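Long-range contact in rutinosidase (Aspergillus niger, PDB 6I1A), which is a secreted family 5 glycoside hydrolase, a rutinosidase that releases the disaccharide rutinose from flavonoid glycosides such as rutin: residues L146-Y159 and I192-F205. Residues are numbered along the deposited sequence; the frame is centred on the assembly and turned at random. Where two conformers were deposited one is given.
With NAG (2-acetamido-2-deoxy-beta-D-glucopyranose), chain F; NAG (2-acetamido-2-deoxy-beta-D-glucopyranose), chain D; NAG (2-acetamido-2-deoxy-beta-D-glucopyranose), chain B; EDO (1,2-ethanediol), chain I.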
# COMPACT_ATOMS: atom_id res chain seq x y z
N LEU A 146 -1.08 -1.00 21.28
CA LEU A 146 0.23 -0.36 21.36
C LEU A 146 0.26 0.53 22.60
O LEU A 146 -0.83 0.95 23.09
CB LEU A 146 0.54 0.49 20.13
CG LEU A 146 0.59 -0.30 18.83
CD1 LEU A 146 0.56 0.65 17.66
CD2 LEU A 146 1.81 -1.25 18.77
N THR A 147 1.47 0.93 23.03
CA THR A 147 1.57 1.84 24.20
C THR A 147 0.75 3.11 23.97
O THR A 147 0.09 3.62 24.92
CB THR A 147 3.05 2.23 24.46
OG1 THR A 147 3.11 3.08 25.61
CG2 THR A 147 3.72 2.87 23.27
N ILE A 148 0.73 3.63 22.75
CA ILE A 148 0.09 4.92 22.47
C ILE A 148 -1.43 4.81 22.68
O ILE A 148 -2.05 5.83 23.02
CB ILE A 148 0.42 5.44 21.08
CG1 ILE A 148 0.15 4.41 19.99
CG2 ILE A 148 1.89 5.88 21.05
CD1 ILE A 148 0.13 4.99 18.56
N GLY A 149 -2.04 3.63 22.52
CA GLY A 149 -3.48 3.44 22.60
C GLY A 149 -3.94 3.23 24.04
O GLY A 149 -5.18 3.31 24.26
N GLU A 150 -3.03 2.87 24.94
CA GLU A 150 -3.22 2.69 26.41
C GLU A 150 -2.01 1.88 26.91
O GLU A 150 -1.40 2.23 27.92
CB GLU A 150 -4.48 1.91 26.81
CG GLU A 150 -4.51 1.63 28.32
CD GLU A 150 -5.80 0.98 28.76
OE1 GLU A 150 -6.07 -0.20 28.49
OE2 GLU A 150 -6.61 1.72 29.40
N ALA A 151 -1.76 0.74 26.30
CA ALA A 151 -0.70 -0.22 26.70
C ALA A 151 -0.52 -1.29 25.64
O ALA A 151 -1.46 -1.64 24.90
CB ALA A 151 -1.05 -0.88 28.01
N THR A 152 0.70 -1.84 25.62
CA THR A 152 0.99 -2.98 24.74
C THR A 152 0.02 -4.10 24.96
O THR A 152 -0.20 -4.51 26.15
CB THR A 152 2.44 -3.44 24.91
OG1 THR A 152 3.29 -2.34 24.73
CG2 THR A 152 2.78 -4.55 23.92
N GLY A 153 -0.61 -4.64 23.93
CA GLY A 153 -1.51 -5.78 24.03
C GLY A 153 -2.92 -5.42 24.45
O GLY A 153 -3.73 -6.36 24.54
N HIS A 154 -3.30 -4.13 24.57
CA HIS A 154 -4.66 -3.73 24.98
C HIS A 154 -5.50 -3.30 23.78
O HIS A 154 -5.20 -2.24 23.20
CB HIS A 154 -4.65 -2.62 26.02
CG HIS A 154 -4.07 -2.96 27.35
ND1 HIS A 154 -4.40 -2.20 28.48
CD2 HIS A 154 -3.21 -3.91 27.76
CE1 HIS A 154 -3.69 -2.67 29.49
NE2 HIS A 154 -2.97 -3.73 29.14
N TRP A 155 -6.51 -4.07 23.48
CA TRP A 155 -7.54 -3.75 22.45
C TRP A 155 -8.95 -3.79 23.05
O TRP A 155 -9.90 -3.88 22.33
CB TRP A 155 -7.44 -4.71 21.27
CG TRP A 155 -6.30 -4.58 20.31
CD1 TRP A 155 -6.30 -3.80 19.19
CD2 TRP A 155 -5.07 -5.33 20.32
NE1 TRP A 155 -5.16 -4.03 18.49
CE2 TRP A 155 -4.38 -4.96 19.15
CE3 TRP A 155 -4.50 -6.28 21.17
CZ2 TRP A 155 -3.14 -5.49 18.78
CZ3 TRP A 155 -3.30 -6.83 20.80
CH2 TRP A 155 -2.61 -6.43 19.63
N TYR A 156 -9.02 -3.69 24.38
CA TYR A 156 -10.28 -3.91 25.08
C TYR A 156 -11.33 -2.83 24.81
O TYR A 156 -12.54 -3.07 25.06
CB TYR A 156 -10.06 -4.02 26.61
CG TYR A 156 -9.04 -5.08 27.01
CD1 TYR A 156 -9.39 -6.44 26.95
CD2 TYR A 156 -7.75 -4.78 27.39
CE1 TYR A 156 -8.49 -7.43 27.34
CE2 TYR A 156 -6.83 -5.77 27.78
CZ TYR A 156 -7.21 -7.09 27.71
OH TYR A 156 -6.29 -8.06 28.04
N TRP A 157 -10.93 -1.67 24.34
CA TRP A 157 -11.88 -0.57 24.07
C TRP A 157 -12.99 -0.98 23.10
O TRP A 157 -14.15 -0.57 23.25
CB TRP A 157 -11.10 0.61 23.54
CG TRP A 157 -11.91 1.83 23.19
CD1 TRP A 157 -12.22 2.84 24.04
CD2 TRP A 157 -12.36 2.21 21.89
NE1 TRP A 157 -12.91 3.82 23.36
CE2 TRP A 157 -12.96 3.49 22.02
CE3 TRP A 157 -12.28 1.66 20.61
CZ2 TRP A 157 -13.56 4.17 20.97
CZ3 TRP A 157 -12.83 2.37 19.55
CH2 TRP A 157 -13.41 3.61 19.71
N PHE A 158 -12.65 -1.74 22.06
CA PHE A 158 -13.60 -2.08 21.01
C PHE A 158 -14.80 -2.86 21.59
O PHE A 158 -14.60 -3.85 22.32
CB PHE A 158 -12.96 -2.92 19.90
CG PHE A 158 -12.00 -2.10 19.06
CD1 PHE A 158 -12.48 -1.42 17.97
CD2 PHE A 158 -10.65 -2.09 19.34
CE1 PHE A 158 -11.63 -0.59 17.23
CE2 PHE A 158 -9.79 -1.31 18.56
CZ PHE A 158 -10.30 -0.59 17.50
N TYR A 159 -16.00 -2.43 21.19
CA TYR A 159 -17.31 -3.11 21.43
C TYR A 159 -17.62 -3.17 22.94
O TYR A 159 -18.46 -4.00 23.35
CB TYR A 159 -17.29 -4.54 20.87
CG TYR A 159 -16.59 -4.67 19.54
CD1 TYR A 159 -16.98 -3.93 18.46
CD2 TYR A 159 -15.52 -5.53 19.38
CE1 TYR A 159 -16.34 -4.04 17.23
CE2 TYR A 159 -14.86 -5.67 18.17
CZ TYR A 159 -15.25 -4.89 17.10
OH TYR A 159 -14.54 -5.02 15.92
N ILE A 192 -9.68 10.58 19.25
CA ILE A 192 -9.06 9.25 19.15
C ILE A 192 -7.81 9.38 18.27
O ILE A 192 -7.73 10.32 17.45
CB ILE A 192 -10.06 8.20 18.59
CG1 ILE A 192 -9.64 6.75 18.92
CG2 ILE A 192 -10.31 8.38 17.11
CD1 ILE A 192 -10.82 5.76 18.80
N ASN A 193 -6.90 8.42 18.44
CA ASN A 193 -5.65 8.39 17.65
C ASN A 193 -5.36 6.96 17.24
O ASN A 193 -5.25 6.07 18.10
CB ASN A 193 -4.50 8.92 18.49
CG ASN A 193 -3.22 8.93 17.69
OD1 ASN A 193 -3.03 9.81 16.85
ND2 ASN A 193 -2.34 7.95 17.95
N GLU A 194 -5.26 6.70 15.93
CA GLU A 194 -4.82 5.42 15.34
C GLU A 194 -5.52 4.22 15.97
O GLU A 194 -4.87 3.24 16.36
CB GLU A 194 -3.29 5.31 15.39
CG GLU A 194 -2.60 6.36 14.58
CD GLU A 194 -1.08 6.24 14.61
OE1 GLU A 194 -0.51 5.26 15.14
OE2 GLU A 194 -0.42 7.11 13.91
N PRO A 195 -6.88 4.19 15.97
CA PRO A 195 -7.56 2.97 16.37
C PRO A 195 -7.25 1.85 15.37
O PRO A 195 -7.23 2.08 14.14
CB PRO A 195 -9.06 3.38 16.33
CG PRO A 195 -9.09 4.50 15.30
CD PRO A 195 -7.79 5.22 15.47
N ALA A 196 -7.04 0.64 15.86
CA ALA A 196 -6.70 -0.52 15.01
C ALA A 196 -7.09 -1.79 15.76
O ALA A 196 -6.64 -1.95 16.88
CB ALA A 196 -5.25 -0.48 14.67
N ASP A 197 -7.88 -2.64 15.10
CA ASP A 197 -8.32 -3.91 15.68
C ASP A 197 -7.73 -5.09 14.96
O ASP A 197 -8.11 -6.26 15.32
CB ASP A 197 -9.84 -4.05 15.72
CG ASP A 197 -10.45 -4.17 14.36
OD1 ASP A 197 -9.81 -3.74 13.40
OD2 ASP A 197 -11.61 -4.67 14.25
N ASN A 198 -6.88 -4.91 13.95
CA ASN A 198 -6.40 -6.06 13.12
C ASN A 198 -4.89 -6.02 13.00
O ASN A 198 -4.35 -6.58 11.99
CB ASN A 198 -7.05 -6.08 11.77
CG ASN A 198 -6.84 -7.39 11.06
OD1 ASN A 198 -6.88 -8.45 11.68
ND2 ASN A 198 -6.57 -7.31 9.74
N ASN A 199 -4.17 -5.49 13.97
CA ASN A 199 -2.71 -5.31 13.91
C ASN A 199 -1.95 -6.26 14.85
O ASN A 199 -0.82 -5.92 15.25
CB ASN A 199 -2.35 -3.84 14.14
CG ASN A 199 -2.76 -3.34 15.52
OD1 ASN A 199 -3.91 -3.57 15.88
ND2 ASN A 199 -1.86 -2.69 16.20
N THR A 200 -2.46 -7.46 15.09
CA THR A 200 -1.65 -8.44 15.86
C THR A 200 -0.39 -8.78 15.06
O THR A 200 0.66 -8.92 15.69
CB THR A 200 -2.41 -9.69 16.21
OG1 THR A 200 -2.87 -10.29 15.02
CG2 THR A 200 -3.62 -9.40 17.05
N ASN A 201 -0.48 -8.77 13.73
CA ASN A 201 0.73 -8.80 12.87
C ASN A 201 0.94 -7.35 12.41
O ASN A 201 0.08 -6.80 11.70
CB ASN A 201 0.54 -9.76 11.70
CG ASN A 201 1.82 -9.90 10.92
OD1 ASN A 201 2.63 -8.97 10.82
ND2 ASN A 201 1.98 -11.05 10.29
N MET A 202 1.98 -6.72 12.92
CA MET A 202 2.20 -5.28 12.69
C MET A 202 2.58 -4.95 11.25
O MET A 202 2.66 -3.74 10.91
CB MET A 202 3.23 -4.72 13.68
CG MET A 202 2.60 -4.54 15.08
SD MET A 202 1.48 -3.10 15.12
CE MET A 202 2.62 -1.72 15.08
N VAL A 203 2.72 -5.93 10.35
CA VAL A 203 2.95 -5.61 8.94
C VAL A 203 1.79 -4.79 8.37
O VAL A 203 2.01 -4.02 7.40
CB VAL A 203 3.22 -6.88 8.14
CG1 VAL A 203 1.98 -7.75 7.93
CG2 VAL A 203 3.87 -6.48 6.83
N VAL A 204 0.59 -4.90 8.92
CA VAL A 204 -0.58 -4.15 8.41
C VAL A 204 -0.69 -2.78 9.09
O VAL A 204 -1.55 -1.98 8.69
CB VAL A 204 -1.90 -4.89 8.53
CG1 VAL A 204 -1.90 -6.19 7.74
CG2 VAL A 204 -2.33 -5.09 9.96
N PHE A 205 0.10 -2.52 10.13
CA PHE A 205 -0.05 -1.18 10.76
C PHE A 205 0.35 -0.14 9.73
O PHE A 205 1.21 -0.38 8.87
CB PHE A 205 0.78 -1.08 12.05
CG PHE A 205 0.23 -0.03 13.01
CD1 PHE A 205 -0.97 -0.20 13.64
CD2 PHE A 205 0.91 1.16 13.20
CE1 PHE A 205 -1.49 0.78 14.46
CE2 PHE A 205 0.41 2.13 14.05
CZ PHE A 205 -0.77 1.92 14.71
C1 NAG F . -6.30 -8.53 8.99
C2 NAG F . -6.94 -8.49 7.60
C3 NAG F . -6.43 -9.75 6.81
C4 NAG F . -4.92 -9.80 6.79
C5 NAG F . -4.42 -9.85 8.21
C6 NAG F . -2.92 -9.89 8.29
C7 NAG F . -9.10 -7.39 7.41
C8 NAG F . -10.61 -7.57 7.46
N2 NAG F . -8.38 -8.45 7.68
O3 NAG F . -6.89 -9.61 5.44
O4 NAG F . -4.53 -11.08 6.19
O5 NAG F . -4.89 -8.62 8.86
O6 NAG F . -2.45 -10.17 9.60
O7 NAG F . -8.60 -6.27 7.20
C1 NAG D . -14.99 -4.04 29.25
C2 NAG D . -15.96 -4.87 30.09
C3 NAG D . -15.38 -4.91 31.51
C4 NAG D . -13.99 -5.45 31.47
C5 NAG D . -13.04 -4.65 30.57
C6 NAG D . -11.67 -5.32 30.36
C7 NAG D . -18.32 -4.86 29.54
C8 NAG D . -19.57 -4.06 29.67
N2 NAG D . -17.27 -4.30 30.10
O3 NAG D . -16.17 -5.87 32.29
O4 NAG D . -13.39 -5.38 32.80
O5 NAG D . -13.67 -4.57 29.29
O6 NAG D . -10.84 -4.33 29.75
O7 NAG D . -18.24 -5.96 28.98
C1 NAG B . 8.51 -9.90 4.68
C2 NAG B . 8.90 -8.47 4.96
C3 NAG B . 8.54 -8.09 6.44
C4 NAG B . 7.11 -8.41 6.70
C5 NAG B . 6.79 -9.84 6.37
C6 NAG B . 5.35 -10.11 6.53
C7 NAG B . 10.81 -7.62 3.67
C8 NAG B . 12.27 -7.35 3.57
N2 NAG B . 10.33 -8.27 4.75
O3 NAG B . 8.79 -6.67 6.60
O4 NAG B . 6.77 -8.21 8.12
O5 NAG B . 7.12 -10.04 4.93
O6 NAG B . 5.07 -11.53 6.48
O7 NAG B . 10.05 -7.18 2.82
C1 EDO I . 4.80 -0.71 21.90
O1 EDO I . 3.50 -0.89 22.36
C2 EDO I . 5.22 -1.87 21.16
O2 EDO I . 5.41 -3.02 21.98
O HOH W 1 -12.53 -6.51 15.79
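N199 OD1 receives the indole N-H of W155, with NE1 2.9 Å from the oxygen and an N-H...O angle of 151°. The acceptor lies close to the indole plane, while the amide itself stands steeply against the ring, the two planes 74° apart. The other end of the amide is held as well: ND2 donates to the backbone O of N144 and weakly to M202 SD, so bonds at both ends restrain its rotation. Next to N199 OD1, A196 O lies at the same indole edge, 3.0 Å from W155 CD1, and thus the pyrrole edge faces two oxygens.

F158 shows how a ring can seat a polar residue by its carbon. D197 CB rests over the centre of one face, 3.9 Å from the ring centroid in a CH-pi contact, and W157 CE3 covers the opposite face. The D197 carboxylate is held at OD2 by T212 OG1 and by a water 2.6 Å away. Deeper in, W157 CH2 meets I192 CD1 at 3.5 Å, and helix 213-233 packs against both side chains.

At the other end, L146 divides its branches. CG sits anti to the carbonyl carbon (chi1 -61°); from there CD1 lies over the F205 ring, 3.5 Å from CZ, and CD2 meets the methyl CE of the bent M202 chain tip to tip. I148 CD1 approaches E194 OE1 to 3.5 Å, while OE2 of that carboxylate bonds H266 ND1.

Two loops, following strands 131-136 and 187-190, are thereby joined above neighbouring strands of the TIM barrel. The second carries, just after its strand, the Asn-Glu-Pro sequence N193-E194-P195, whose first two side chains touch E303 of strand 299-308; Asn-Glu-Pro at the end of a barrel strand is characteristic of family 5 glycosidases, and its Asn-Glu pair of the wider clan GH-A.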